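Local coordinates for delta-1-pyrroline-5-carboxylate dehydrogenase, mitochondrial (Mus musculus, PDB 4E3X), which oxidises L-glutamate gamma-semialdehyde, formed from delta-1-pyrroline-5-carboxylate, to glutamate with NAD+ in the second step of mitochondrial proline degradation, at residues L200-P209 with S276-T285; N228-M239 with I258-F269. All coordinates share one frame; numbering follows the deposited sequence.

Both interactions belong to the five-stranded parallel sheet of the NAD-binding Rossmann-type domain of an aldehyde dehydrogenase, where strands follow the order 259-261, 230-233, 203-207, 279-285, 310-314. Interaction 1 pairs the central strand 203-207 with 279-285; interaction 2, its centre about 10 Å from that of interaction 1, pairs 230-233 with the outermost strand 259-261. Along the chain, interaction 2 is nested within the loop closed by interaction 1, and helix 266-274 leads from one to the other. Strands 203-207 and 230-233 are direct neighbours, so the two contacts form one continuous sheet, bringing Ser208 and Lys233, both NAD+-binding residues, to the same end.

Interaction 1: L200-P209 with S276-T285; sequences LEGFVAAISP and SEHLCGINFT
The Phe203 ring meets Ser276 at its edge, where OG lies 3.4 Å from CE1 and CB also sits in the ring plane; Leu279 CD1 approaches from out of the ring plane, 3.8 Å from CE2. At the far end of the pair, Ile207 CG2 leans obliquely on the Phe284 ring, 3.7 Å from CD2. Both rings belong to neighbouring parallel strands of the Rossmann-type NAD-binding domain, 203-207 at the centre of the sheet and 279-285 beside it. Phe203 reaches Ser276 because its CG sits between the backbone N and the carbonyl carbon (chi1 72°), which turns the ring toward the start of the other segment. There Ser276 OG accepts from His278 N in an ST turn. Helix 266-274 packs on the face that carries Phe203, Ala205 and Ile207, with Val273 on Phe203 and Ala205.

The backbones are joined by a ladder of six hydrogen bonds, the most nearly linear from Cys280 N to Phe203 O (2.9 Å, 173° at the hydrogen). Between Phe203 and Val204 the register slips by one residue, a beta bulge that accommodates Cys280, whose side chain turns toward Leu200. At Gly202, just before the strand, the backbone angles suit glycine, since a side chain would probably be jammed against Glu201 O. On the face carrying Val204 and Ala206, Asn283 points its amide away from the partner strand, and ND2 is bound by Tyr537 OH and Leu219 O. Beyond the ladder, the NAD+-binding Ser208 leads into Pro209, whose CG rests 3.8 Å from Thr285 CG2.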
loop_
_atom_site.group_PDB
_atom_site.type_symbol
_atom_site.label_atom_id
_atom_site.label_comp_id
_atom_site.label_asym_id
_atom_site.label_seq_id
_atom_site.Cartn_x
_atom_site.Cartn_y
_atom_site.Cartn_z
ATOM N N LEU B 200 8.321 8.591 4.894
ATOM C CA LEU B 200 8.981 7.328 5.211
ATOM C C LEU B 200 10.379 7.604 5.767
ATOM O O LEU B 200 11.049 8.561 5.347
ATOM C CB LEU B 200 9.066 6.437 3.972
ATOM C CG LEU B 200 7.803 6.282 3.131
ATOM C CD1 LEU B 200 8.044 5.333 1.960
ATOM C CD2 LEU B 200 6.604 5.833 3.960
ATOM N N GLU B 201 10.786 6.791 6.733
ATOM C CA GLU B 201 12.094 6.948 7.329
ATOM C C GLU B 201 13.099 6.226 6.449
ATOM O O GLU B 201 13.016 5.012 6.275
ATOM C CB GLU B 201 12.107 6.374 8.741
ATOM C CG GLU B 201 13.352 6.734 9.520
ATOM C CD GLU B 201 13.328 6.211 10.943
ATOM O OE1 GLU B 201 14.025 6.804 11.788
ATOM O OE2 GLU B 201 12.618 5.216 11.216
ATOM N N GLY B 202 14.043 6.975 5.892
ATOM C CA GLY B 202 14.971 6.437 4.913
ATOM C C GLY B 202 14.914 7.280 3.655
ATOM O O GLY B 202 14.550 8.449 3.722
ATOM N N PHE B 203 15.268 6.701 2.509
ATOM C CA PHE B 203 15.159 7.416 1.234
ATOM C C PHE B 203 14.370 6.574 0.244
ATOM O O PHE B 203 14.271 5.350 0.392
ATOM C CB PHE B 203 16.541 7.750 0.652
ATOM C CG PHE B 203 17.274 6.552 0.107
ATOM C CD1 PHE B 203 17.984 5.719 0.958
ATOM C CD2 PHE B 203 17.234 6.242 -1.249
ATOM C CE1 PHE B 203 18.653 4.600 0.470
ATOM C CE2 PHE B 203 17.901 5.127 -1.744
ATOM C CZ PHE B 203 18.607 4.304 -0.884
ATOM N N VAL B 204 13.827 7.244 -0.769
ATOM C CA VAL B 204 13.083 6.598 -1.838
ATOM C C VAL B 204 13.893 6.681 -3.129
ATOM O O VAL B 204 14.476 7.723 -3.438
ATOM C CB VAL B 204 11.717 7.310 -2.029
ATOM C CG1 VAL B 204 10.982 6.792 -3.265
ATOM C CG2 VAL B 204 10.870 7.179 -0.764
ATOM N N ALA B 205 13.948 5.575 -3.867
ATOM C CA ALA B 205 14.573 5.563 -5.183
ATOM C C ALA B 205 13.497 5.692 -6.256
ATOM O O ALA B 205 12.559 4.896 -6.289
ATOM C CB ALA B 205 15.353 4.273 -5.368
ATOM N N ALA B 206 13.623 6.695 -7.118
ATOM C CA ALA B 206 12.662 6.912 -8.209
ATOM C C ALA B 206 13.329 6.587 -9.536
ATOM O O ALA B 206 14.407 7.099 -9.840
ATOM C CB ALA B 206 12.151 8.347 -8.213
ATOM N N ILE B 207 12.692 5.715 -10.311
ATOM C CA ILE B 207 13.245 5.231 -11.569
ATOM C C ILE B 207 12.211 5.443 -12.666
ATOM O O ILE B 207 11.175 4.779 -12.678
ATOM C CB ILE B 207 13.597 3.735 -11.448
ATOM C CG1 ILE B 207 14.671 3.514 -10.368
ATOM C CG2 ILE B 207 14.021 3.165 -12.800
ATOM C CD1 ILE B 207 14.843 2.073 -9.942
ATOM N N SER B 208 12.490 6.377 -13.569
ATOM C CA SER B 208 11.479 6.842 -14.524
ATOM C C SER B 208 11.773 6.434 -15.975
ATOM O O SER B 208 12.924 6.189 -16.335
ATOM C CB SER B 208 11.301 8.356 -14.401
ATOM O OG SER B 208 12.526 9.042 -14.565
ATOM N N PRO B 209 10.726 6.359 -16.812
ATOM C CA PRO B 209 10.866 5.857 -18.184
ATOM C C PRO B 209 11.007 6.977 -19.214
ATOM O O PRO B 209 10.760 8.147 -18.921
ATOM C CB PRO B 209 9.536 5.142 -18.403
ATOM C CG PRO B 209 8.568 6.019 -17.684
ATOM C CD PRO B 209 9.304 6.532 -16.455
ATOM N N SER B 276 21.428 -0.472 0.519
ATOM C CA SER B 276 21.420 0.466 1.637
ATOM C C SER B 276 20.403 0.090 2.700
ATOM O O SER B 276 19.220 -0.097 2.399
ATOM C CB SER B 276 21.069 1.869 1.149
ATOM O OG SER B 276 20.919 2.742 2.260
ATOM N N GLU B 277 20.839 0.045 3.956
ATOM C CA GLU B 277 19.921 -0.230 5.060
ATOM C C GLU B 277 18.815 0.823 5.186
ATOM O O GLU B 277 17.804 0.585 5.846
ATOM C CB GLU B 277 20.692 -0.343 6.369
ATOM C CG GLU B 277 21.307 0.960 6.839
ATOM C CD GLU B 277 22.101 0.797 8.118
ATOM O OE1 GLU B 277 21.494 0.476 9.162
ATOM O OE2 GLU B 277 23.334 0.985 8.078
ATOM N N HIS B 278 19.003 1.969 4.539
ATOM C CA HIS B 278 18.064 3.071 4.660
ATOM C C HIS B 278 17.048 3.155 3.530
ATOM O O HIS B 278 16.260 4.092 3.479
ATOM C CB HIS B 278 18.831 4.384 4.742
ATOM C CG HIS B 278 19.788 4.430 5.886
ATOM N ND1 HIS B 278 19.367 4.525 7.193
ATOM C CD2 HIS B 278 21.139 4.371 5.925
ATOM C CE1 HIS B 278 20.420 4.538 7.988
ATOM N NE2 HIS B 278 21.507 4.449 7.243
ATOM N N LEU B 279 17.046 2.195 2.612
ATOM C CA LEU B 279 16.034 2.203 1.560
ATOM C C LEU B 279 14.638 2.016 2.153
ATOM O O LEU B 279 14.391 1.050 2.865
ATOM C CB LEU B 279 16.292 1.064 0.573
ATOM C CG LEU B 279 15.310 0.996 -0.604
ATOM C CD1 LEU B 279 15.525 2.158 -1.559
ATOM C CD2 LEU B 279 15.401 -0.332 -1.354
ATOM N N CYS B 280 13.712 2.913 1.838
ATOM C CA CYS B 280 12.353 2.706 2.316
ATOM C C CYS B 280 11.323 2.599 1.202
ATOM O O CYS B 280 10.180 2.240 1.458
ATOM C CB CYS B 280 11.942 3.761 3.350
ATOM S SG CYS B 280 12.030 5.457 2.764
ATOM N N GLY B 281 11.725 2.872 -0.027
ATOM C CA GLY B 281 10.779 2.768 -1.118
ATOM C C GLY B 281 11.449 2.808 -2.461
ATOM O O GLY B 281 12.509 3.410 -2.615
ATOM N N ILE B 282 10.823 2.153 -3.431
ATOM C CA ILE B 282 11.195 2.277 -4.821
ATOM C C ILE B 282 9.937 2.655 -5.579
ATOM O O ILE B 282 8.909 1.985 -5.472
ATOM C CB ILE B 282 11.784 0.966 -5.373
ATOM C CG1 ILE B 282 13.038 0.563 -4.584
ATOM C CG2 ILE B 282 12.120 1.132 -6.837
ATOM C CD1 ILE B 282 13.616 -0.776 -4.998
ATOM N N ASN B 283 10.025 3.745 -6.332
ATOM C CA ASN B 283 8.911 4.203 -7.151
ATOM C C ASN B 283 9.351 4.050 -8.600
ATOM O O ASN B 283 10.172 4.826 -9.095
ATOM C CB ASN B 283 8.557 5.657 -6.827
ATOM C CG ASN B 283 7.118 6.008 -7.190
ATOM O OD1 ASN B 283 6.332 5.130 -7.551
ATOM N ND2 ASN B 283 6.764 7.293 -7.088
ATOM N N PHE B 284 8.826 3.016 -9.253
ATOM C CA PHE B 284 9.346 2.527 -10.517
ATOM C C PHE B 284 8.308 2.570 -11.629
ATOM O O PHE B 284 7.137 2.252 -11.419
ATOM C CB PHE B 284 9.801 1.078 -10.322
ATOM C CG PHE B 284 10.270 0.403 -11.589
ATOM C CD1 PHE B 284 9.401 -0.372 -12.357
ATOM C CD2 PHE B 284 11.588 0.534 -12.006
ATOM C CE1 PHE B 284 9.840 -0.994 -13.516
ATOM C CE2 PHE B 284 12.028 -0.079 -13.163
ATOM C CZ PHE B 284 11.154 -0.844 -13.918
ATOM N N THR B 285 8.749 2.941 -12.823
ATOM C CA THR B 285 7.956 2.715 -14.031
ATOM C C THR B 285 8.901 2.246 -15.129
ATOM O O THR B 285 9.910 2.896 -15.392
ATOM C CB THR B 285 7.140 3.963 -14.446
ATOM O OG1 THR B 285 6.223 4.300 -13.390
ATOM C CG2 THR B 285 6.349 3.691 -15.732
#

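Interaction 2: N228-M239 with I258-F269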
loop_
_atom_site.group_PDB
_atom_site.type_symbol
_atom_site.label_atom_id
_atom_site.label_comp_id
_atom_site.label_asym_id
_atom_site.label_seq_id
_atom_site.Cartn_x
_atom_site.Cartn_y
_atom_site.Cartn_z
ATOM N N ASN B 228 9.459 12.878 1.933
ATOM C CA ASN B 228 10.570 11.983 1.650
ATOM C C ASN B 228 11.734 12.671 0.964
ATOM O O ASN B 228 11.591 13.757 0.395
ATOM C CB ASN B 228 10.095 10.828 0.781
ATOM C CG ASN B 228 9.038 10.020 1.469
ATOM O OD1 ASN B 228 9.347 9.276 2.392
ATOM N ND2 ASN B 228 7.776 10.194 1.062
ATOM N N VAL B 229 12.885 12.015 1.022
ATOM C CA VAL B 229 14.028 12.392 0.213
ATOM C C VAL B 229 14.258 11.293 -0.822
ATOM O O VAL B 229 13.950 10.127 -0.585
ATOM C CB VAL B 229 15.289 12.665 1.062
ATOM C CG1 VAL B 229 15.048 13.855 1.978
ATOM C CG2 VAL B 229 15.698 11.435 1.861
ATOM N N VAL B 230 14.791 11.677 -1.974
ATOM C CA VAL B 230 14.708 10.842 -3.164
ATOM C C VAL B 230 16.006 10.854 -3.958
ATOM O O VAL B 230 16.608 11.915 -4.158
ATOM C CB VAL B 230 13.590 11.372 -4.100
ATOM C CG1 VAL B 230 13.509 10.567 -5.394
ATOM C CG2 VAL B 230 12.222 11.417 -3.394
ATOM N N LEU B 231 16.437 9.673 -4.394
ATOM C CA LEU B 231 17.395 9.563 -5.482
ATOM C C LEU B 231 16.630 9.291 -6.762
ATOM O O LEU B 231 15.970 8.261 -6.894
ATOM C CB LEU B 231 18.405 8.440 -5.237
ATOM C CG LEU B 231 19.701 8.821 -4.512
ATOM C CD1 LEU B 231 19.429 9.310 -3.097
ATOM C CD2 LEU B 231 20.687 7.644 -4.509
ATOM N N TRP B 232 16.691 10.240 -7.687
ATOM C CA TRP B 232 16.000 10.112 -8.960
ATOM C C TRP B 232 16.969 9.729 -10.063
ATOM O O TRP B 232 17.853 10.510 -10.412
ATOM C CB TRP B 232 15.314 11.430 -9.296
ATOM C CG TRP B 232 14.554 11.440 -10.587
ATOM C CD1 TRP B 232 14.114 10.360 -11.314
ATOM C CD2 TRP B 232 14.124 12.602 -11.299
ATOM N NE1 TRP B 232 13.441 10.793 -12.440
ATOM C CE2 TRP B 232 13.455 12.162 -12.460
ATOM C CE3 TRP B 232 14.268 13.978 -11.082
ATOM C CZ2 TRP B 232 12.902 13.053 -13.379
ATOM C CZ3 TRP B 232 13.723 14.860 -12.002
ATOM C CH2 TRP B 232 13.057 14.391 -13.138
ATOM N N LYS B 233 16.796 8.511 -10.581
ATOM C CA LYS B 233 17.478 8.055 -11.784
ATOM C C LYS B 233 16.542 8.275 -12.974
ATOM O O LYS B 233 15.647 7.469 -13.213
ATOM C CB LYS B 233 17.841 6.568 -11.676
ATOM C CG LYS B 233 18.528 6.016 -12.928
ATOM C CD LYS B 233 18.092 4.564 -13.208
ATOM C CE LYS B 233 18.530 4.050 -14.578
ATOM N NZ LYS B 233 18.009 4.896 -15.687
ATOM N N PRO B 234 16.733 9.375 -13.717
ATOM C CA PRO B 234 15.870 9.609 -14.879
ATOM C C PRO B 234 16.256 8.710 -16.047
ATOM O O PRO B 234 17.340 8.128 -16.063
ATOM C CB PRO B 234 16.135 11.084 -15.241
ATOM C CG PRO B 234 17.002 11.622 -14.147
ATOM C CD PRO B 234 17.721 10.450 -13.560
ATOM N N SER B 235 15.373 8.622 -17.031
ATOM C CA SER B 235 15.637 7.837 -18.222
ATOM C C SER B 235 16.689 8.495 -19.108
ATOM O O SER B 235 16.591 9.688 -19.410
ATOM C CB SER B 235 14.361 7.698 -19.028
ATOM O OG SER B 235 14.640 7.156 -20.299
ATOM N N ASP B 236 17.686 7.717 -19.533
ATOM C CA ASP B 236 18.715 8.211 -20.439
ATOM C C ASP B 236 18.111 8.909 -21.656
ATOM O O ASP B 236 18.612 9.934 -22.115
ATOM C CB ASP B 236 19.574 7.059 -20.964
ATOM C CG ASP B 236 20.392 6.367 -19.894
ATOM O OD1 ASP B 236 20.374 6.777 -18.718
ATOM O OD2 ASP B 236 21.079 5.400 -20.264
ATOM N N THR B 237 17.040 8.331 -22.187
ATOM C CA THR B 237 16.461 8.807 -23.437
ATOM C C THR B 237 15.453 9.945 -23.235
ATOM O O THR B 237 14.847 10.413 -24.202
ATOM C CB THR B 237 15.858 7.637 -24.247
ATOM O OG1 THR B 237 15.212 6.729 -23.356
ATOM C CG2 THR B 237 16.955 6.859 -24.953
ATOM N N ALA B 238 15.332 10.423 -21.993
ATOM C CA ALA B 238 14.535 11.615 -21.689
ATOM C C ALA B 238 15.323 12.591 -20.819
ATOM O O ALA B 238 14.736 13.395 -20.096
ATOM C CB ALA B 238 13.227 11.237 -20.995
ATOM N N MET B 239 16.651 12.523 -20.888
ATOM C CA MET B 239 17.480 13.292 -19.959
ATOM C C MET B 239 17.288 14.811 -20.057
ATOM O O MET B 239 17.196 15.501 -19.031
ATOM C CB MET B 239 18.948 12.917 -20.146
ATOM C CG MET B 239 19.865 13.394 -19.035
ATOM S SD MET B 239 19.414 12.692 -17.438
ATOM C CE MET B 239 19.363 10.960 -17.815
ATOM N N ILE B 258 16.936 17.094 -1.236
ATOM C CA ILE B 258 15.616 16.472 -1.184
ATOM C C ILE B 258 15.374 15.559 -2.399
ATOM O O ILE B 258 14.869 14.440 -2.257
ATOM C CB ILE B 258 14.500 17.516 -1.038
ATOM C CG1 ILE B 258 14.783 18.430 0.172
ATOM C CG2 ILE B 258 13.122 16.840 -0.936
ATOM C CD1 ILE B 258 15.148 17.693 1.483
ATOM N N ILE B 259 15.740 16.029 -3.592
ATOM C CA ILE B 259 15.797 15.162 -4.765
ATOM C C ILE B 259 17.208 15.262 -5.326
ATOM O O ILE B 259 17.657 16.351 -5.696
ATOM C CB ILE B 259 14.763 15.523 -5.852
ATOM C CG1 ILE B 259 13.329 15.354 -5.319
ATOM C CG2 ILE B 259 14.971 14.631 -7.076
ATOM C CD1 ILE B 259 12.261 15.812 -6.293
ATOM N N GLN B 260 17.918 14.133 -5.345
ATOM C CA GLN B 260 19.238 14.052 -5.947
ATOM C C GLN B 260 19.065 13.604 -7.394
ATOM O O GLN B 260 18.363 12.628 -7.670
ATOM C CB GLN B 260 20.117 13.063 -5.174
ATOM C CG GLN B 260 20.072 13.232 -3.652
ATOM C CD GLN B 260 20.821 14.454 -3.133
ATOM O OE1 GLN B 260 20.759 15.538 -3.716
ATOM N NE2 GLN B 260 21.508 14.287 -2.000
ATOM N N PHE B 261 19.658 14.353 -8.323
ATOM C CA PHE B 261 19.501 14.073 -9.745
ATOM C C PHE B 261 20.657 13.172 -10.159
ATOM O O PHE B 261 21.789 13.639 -10.346
ATOM C CB PHE B 261 19.496 15.387 -10.540
ATOM C CG PHE B 261 19.085 15.222 -11.976
ATOM C CD1 PHE B 261 17.743 15.174 -12.318
ATOM C CD2 PHE B 261 20.042 15.138 -12.986
ATOM C CE1 PHE B 261 17.358 15.019 -13.645
ATOM C CE2 PHE B 261 19.673 14.983 -14.309
ATOM C CZ PHE B 261 18.329 14.927 -14.640
ATOM N N VAL B 262 20.382 11.872 -10.256
ATOM C CA VAL B 262 21.440 10.888 -10.410
ATOM C C VAL B 262 21.184 9.867 -11.520
ATOM O O VAL B 262 20.896 8.696 -11.257
ATOM C CB VAL B 262 21.777 10.190 -9.068
ATOM C CG1 VAL B 262 22.538 11.150 -8.170
ATOM C CG2 VAL B 262 20.521 9.690 -8.369
ATOM N N PRO B 263 21.335 10.304 -12.777
ATOM C CA PRO B 263 21.428 9.339 -13.878
ATOM C C PRO B 263 22.462 8.269 -13.554
ATOM O O PRO B 263 23.464 8.564 -12.905
ATOM C CB PRO B 263 21.932 10.191 -15.049
ATOM C CG PRO B 263 21.549 11.607 -14.696
ATOM C CD PRO B 263 21.621 11.685 -13.208
ATOM N N ALA B 264 22.229 7.040 -14.006
ATOM C CA ALA B 264 23.107 5.936 -13.648
ATOM C C ALA B 264 22.790 4.741 -14.530
ATOM O O ALA B 264 21.697 4.639 -15.097
ATOM C CB ALA B 264 22.919 5.564 -12.174
ATOM N N ASP B 265 23.745 3.829 -14.630
ATOM C CA ASP B 265 23.472 2.527 -15.209
ATOM C C ASP B 265 22.354 1.866 -14.391
ATOM O O ASP B 265 22.374 1.902 -13.159
ATOM C CB ASP B 265 24.747 1.690 -15.177
ATOM C CG ASP B 265 24.508 0.255 -15.561
ATOM O OD1 ASP B 265 24.307 -0.009 -16.761
ATOM O OD2 ASP B 265 24.549 -0.616 -14.663
ATOM N N GLY B 266 21.368 1.280 -15.065
ATOM C CA GLY B 266 20.212 0.731 -14.372
ATOM C C GLY B 266 20.547 -0.308 -13.316
ATOM O O GLY B 266 20.173 -0.159 -12.150
ATOM N N PRO B 267 21.243 -1.378 -13.721
ATOM C CA PRO B 267 21.595 -2.407 -12.737
ATOM C C PRO B 267 22.450 -1.852 -11.595
ATOM O O PRO B 267 22.227 -2.202 -10.442
ATOM C CB PRO B 267 22.371 -3.420 -13.580
ATOM C CG PRO B 267 21.706 -3.324 -14.932
ATOM C CD PRO B 267 21.473 -1.839 -15.106
ATOM N N THR B 268 23.392 -0.971 -11.911
ATOM C CA THR B 268 24.242 -0.369 -10.895
ATOM C C THR B 268 23.419 0.428 -9.873
ATOM O O THR B 268 23.636 0.330 -8.658
ATOM C CB THR B 268 25.291 0.546 -11.538
ATOM O OG1 THR B 268 26.058 -0.203 -12.487
ATOM C CG2 THR B 268 26.235 1.116 -10.487
ATOM N N PHE B 269 22.477 1.222 -10.369
ATOM C CA PHE B 269 21.608 2.012 -9.511
ATOM C C PHE B 269 20.795 1.094 -8.599
ATOM O O PHE B 269 20.734 1.306 -7.384
ATOM C CB PHE B 269 20.684 2.881 -10.369
ATOM C CG PHE B 269 19.798 3.791 -9.568
ATOM C CD1 PHE B 269 20.282 4.995 -9.084
ATOM C CD2 PHE B 269 18.489 3.438 -9.288
ATOM C CE1 PHE B 269 19.474 5.827 -8.328
ATOM C CE2 PHE B 269 17.687 4.268 -8.550
ATOM C CZ PHE B 269 18.176 5.460 -8.067
HETATM O O HOH W 1 19.919 7.246 -16.070
HETATM O O HOH W 2 20.302 4.010 -17.423
#
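Trp232 and Phe261 lie side by side and point the same way from adjacent parallel strands, their rings in a T-shaped pair: the Phe261 edge meets a face of the indole six-membered ring, with centroids 5.5 Å apart and planes at 88°. Pro234 CG sits over the rim of that same indole face and 3.5 Å from Phe261 CE1. Sliding past Phe261 in the opposite direction, Met239 brings SD obliquely to the ring in a Met-aromatic contact, 3.7 Å from CZ, and touches Pro263 CG. Four backbone hydrogen bonds join residues 230-232 to 258-262, and helix 239-251 connects the strands in a right-handed beta-alpha-beta unit of the Rossmann-type domain.

On the other side of the sheet, Lys233 CB stands over the centre of the Phe269 ring in a CH-pi contact, 3.6 Å from the centroid, while Leu231 O meets the ring edge. Phe269, at the start of helix 266-274, also packs on Ala205 and Ile207 of the neighbouring strand. An alanine here would remove the ring and would probably open a gap between helix and sheet, with the Lys233 chain freer to turn. Bends at chi2 (-144°) and chi4 (-58°) carry the amine of Lys233 past Ala264 to two waters, with NZ 3.1 Å from water 1 and 3.0 Å from water 2. Water 2 donates to Asp236 OD1, and water 1 lies 2.7 Å from that oxygen; Asp236 OD2 is hydrogen-bonded to Tyr96 OH. The ring may thus limit how the stem of this NAD+-binding lysine turns, while the hydrated link to Asp236 is likely to stabilise its charge.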